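Local coordinates for protein novel antigen receptor (Ginglymostoma cirratum, PDB 4Q97) that forms the first constant domain of the shark IgNAR antibody, an immunoglobulin that probably recognises antigen in the immune system, at residues V32-G37 / S72-L77. Sequence-based numbering, arbitrary orientation.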
ATOM      1  N   VAL A  32       1.706   1.721  -5.761  1.00 24.28           N
ATOM      2  CA  VAL A  32       1.734   0.705  -4.725  1.00 24.69           C
ATOM      3  C   VAL A  32       1.490  -0.661  -5.355  1.00 23.79           C
ATOM      4  O   VAL A  32       0.445  -0.903  -5.968  1.00 23.70           O
ATOM      5  CB  VAL A  32       0.683   0.970  -3.621  1.00 26.87           C
ATOM      6  CG1 VAL A  32       0.698  -0.143  -2.580  1.00 27.07           C
ATOM      7  CG2 VAL A  32       0.929   2.313  -2.952  1.00 27.64           C
ATOM      8  N   CYS A  33       2.465  -1.549  -5.211  1.00 22.60           N
ATOM      9  CA  CYS A  33       2.246  -2.944  -5.556  1.00 22.14           C
ATOM     10  C   CYS A  33       1.832  -3.700  -4.294  1.00 20.65           C
ATOM     11  O   CYS A  33       2.670  -4.093  -3.483  1.00 21.69           O
ATOM     12  CB  CYS A  33       3.490  -3.553  -6.204  1.00 24.24           C
ATOM     13  SG  CYS A  33       3.280  -5.251  -6.777  1.00 25.99           S
ATOM     14  N   LEU A  34       0.524  -3.872  -4.130  1.00 19.26           N
ATOM     15  CA  LEU A  34      -0.014  -4.617  -3.005  1.00 16.82           C
ATOM     16  C   LEU A  34       0.001  -6.112  -3.252  1.00 16.28           C
ATOM     17  O   LEU A  34      -0.557  -6.589  -4.239  1.00 16.98           O
ATOM     18  CB  LEU A  34      -1.438  -4.187  -2.689  1.00 17.25           C
ATOM     19  CG  LEU A  34      -1.833  -4.663  -1.301  1.00 18.33           C
ATOM     20  CD1 LEU A  34      -0.979  -3.971  -0.247  1.00 20.07           C
ATOM     21  CD2 LEU A  34      -3.300  -4.385  -1.092  1.00 22.07           C
ATOM     22  N   ILE A  35       0.634  -6.832  -2.329  1.00 16.25           N
ATOM     23  CA  ILE A  35       0.793  -8.280  -2.389  1.00 16.03           C
ATOM     24  C   ILE A  35       0.257  -8.878  -1.084  1.00 16.51           C
ATOM     25  O   ILE A  35       0.909  -8.788  -0.043  1.00 17.32           O
ATOM     26  CB  ILE A  35       2.281  -8.670  -2.509  1.00 16.25           C
ATOM     27  CG1 ILE A  35       2.985  -7.856  -3.600  1.00 16.39           C
ATOM     28  CG2 ILE A  35       2.410 -10.165  -2.759  1.00 17.17           C
ATOM     29  CD1 ILE A  35       4.500  -7.851  -3.488  1.00 18.58           C
ATOM     30  N   SER A  36      -0.914  -9.504  -1.147  1.00 17.11           N
ATOM     31  CA  SER A  36      -1.590  -9.986   0.058  1.00 18.13           C
ATOM     32  C   SER A  36      -2.118 -11.403  -0.102  1.00 18.87           C
ATOM     33  O   SER A  36      -2.471 -11.819  -1.203  1.00 22.01           O
ATOM     34  CB  SER A  36      -2.753  -9.050   0.398  1.00 17.80           C
ATOM     35  OG  SER A  36      -3.626  -8.928  -0.705  1.00 17.60           O
ATOM     36  N   GLY A  37      -2.180 -12.140   1.000  1.00 19.82           N
ATOM     37  CA  GLY A  37      -2.861 -13.434   1.014  1.00 21.60           C
ATOM     38  C   GLY A  37      -2.008 -14.611   0.600  1.00 21.44           C
ATOM     39  O   GLY A  37      -2.527 -15.646   0.157  1.00 22.84           O
ATOM     40  N   SER A  72       0.595  -9.984   4.140  1.00 31.30           N
ATOM     41  CA  SER A  72       0.451  -8.892   3.195  1.00 28.23           C
ATOM     42  C   SER A  72       1.684  -8.013   3.284  1.00 28.01           C
ATOM     43  O   SER A  72       2.260  -7.842   4.361  1.00 28.76           O
ATOM     44  CB  SER A  72      -0.790  -8.060   3.505  1.00 27.57           C
ATOM     45  OG  SER A  72      -1.976  -8.818   3.348  1.00 28.53           O
ATOM     46  N   CYS A  73       2.101  -7.474   2.147  1.00 25.14           N
ATOM     47  CA  CYS A  73       3.130  -6.448   2.144  1.00 24.88           C
ATOM     48  C   CYS A  73       2.871  -5.514   0.984  1.00 23.73           C
ATOM     49  O   CYS A  73       2.056  -5.818   0.109  1.00 22.99           O
ATOM     50  CB  CYS A  73       4.536  -7.057   2.085  1.00 26.74           C
ATOM     51  SG  CYS A  73       5.080  -7.623   0.462  1.00 27.90           S
ATOM     52  N   ALA A  74       3.545  -4.371   0.989  1.00 24.11           N
ATOM     53  CA  ALA A  74       3.411  -3.408  -0.094  1.00 24.17           C
ATOM     54  C   ALA A  74       4.786  -3.056  -0.639  1.00 26.03           C
ATOM     55  O   ALA A  74       5.748  -2.900   0.123  1.00 27.64           O
ATOM     56  CB  ALA A  74       2.685  -2.161   0.387  1.00 21.38           C
ATOM     57  N   SER A  75       4.880  -2.962  -1.963  1.00 25.79           N
ATOM     58  CA  SER A  75       6.081  -2.454  -2.610  1.00 26.42           C
ATOM     59  C   SER A  75       5.796  -1.064  -3.162  1.00 28.11           C
ATOM     60  O   SER A  75       4.877  -0.877  -3.966  1.00 33.32           O
ATOM     61  CB  SER A  75       6.563  -3.392  -3.715  1.00 26.36           C
ATOM     62  OG  SER A  75       7.837  -2.985  -4.186  1.00 26.51           O
ATOM     63  N   LEU A  76       6.596  -0.096  -2.724  1.00 28.24           N
ATOM     64  CA  LEU A  76       6.343   1.315  -2.993  1.00 28.93           C
ATOM     65  C   LEU A  76       7.335   1.923  -3.976  1.00 30.35           C
ATOM     66  O   LEU A  76       8.536   1.959  -3.710  1.00 30.34           O
ATOM     67  CB  LEU A  76       6.381   2.098  -1.682  1.00 29.08           C
ATOM     68  CG  LEU A  76       5.163   1.934  -0.782  1.00 31.16           C
ATOM     69  CD1 LEU A  76       5.497   2.256   0.667  1.00 28.34           C
ATOM     70  CD2 LEU A  76       4.052   2.826  -1.307  1.00 33.70           C
ATOM     71  N   LEU A  77       6.819   2.408  -5.102  1.00 29.84           N
ATOM     72  CA  LEU A  77       7.642   3.069  -6.102  1.00 32.04           C
ATOM     73  C   LEU A  77       7.191   4.508  -6.324  1.00 34.64           C
ATOM     74  O   LEU A  77       6.008   4.771  -6.579  1.00 33.99           O
ATOM     75  CB  LEU A  77       7.636   2.290  -7.423  1.00 31.21           C
ATOM     76  CG  LEU A  77       8.297   2.936  -8.652  1.00 32.16           C
ATOM     77  CD1 LEU A  77       9.815   2.955  -8.541  1.00 34.45           C
ATOM     78  CD2 LEU A  77       7.873   2.227  -9.928  1.00 33.27           C
TER
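Cys73 and Ile35 meet as an antiparallel hydrogen-bonded pair between 32-37 and 72-77. Cys73 N donates to Ile35 O at 2.8 Å. Ile35 N returns a bond to Cys73 O, which receives it nearly end-on, with a C=O...N angle of 167°. On the same face, Ile35 CD1 comes to 4.0 Å from Cys73 SG. Ile35 CG1 lies anti to the carbonyl carbon and beside the backbone N (chi1 -48°). The sulfur meets the terminal methyl CD1 from the side, not end-on. Cys33 and Ser75 form the next hydrogen-bonded pair. Their two bonds are short and straight, with an N-H...O angle of 170° in each, and their CB atoms lie 4.0 Å apart. Cys33 SG, anti to its own N, is joined to Cys92 in the disulfide that links the two sheets of the domain. Ser75 OG is buried, and hydrogen bonds to Thr60 and Trp47 satisfy it.

The other face carries Val32, Leu34, Ala74 and Leu76. Val32 and Leu76 run side by side, CG2 to CD2 at 3.6 Å. Val32 CG1 and Leu34 CD1 each reach the methyl of Ala74. Leu34 and Leu76 also pack on each other's counterparts in a second subunit, so this face contributes to the contact between the two chains.

Strands 28-38 and 71-80 are the central pair of a four-stranded sheet in this immunoglobulin C1-set domain. Strand 12-18 flanks the first and strand 58-65 the second. Across the interior of the sandwich, Val45 and Trp47 of strand 44-49 cover the face of Cys33, Ile35 and Ser75.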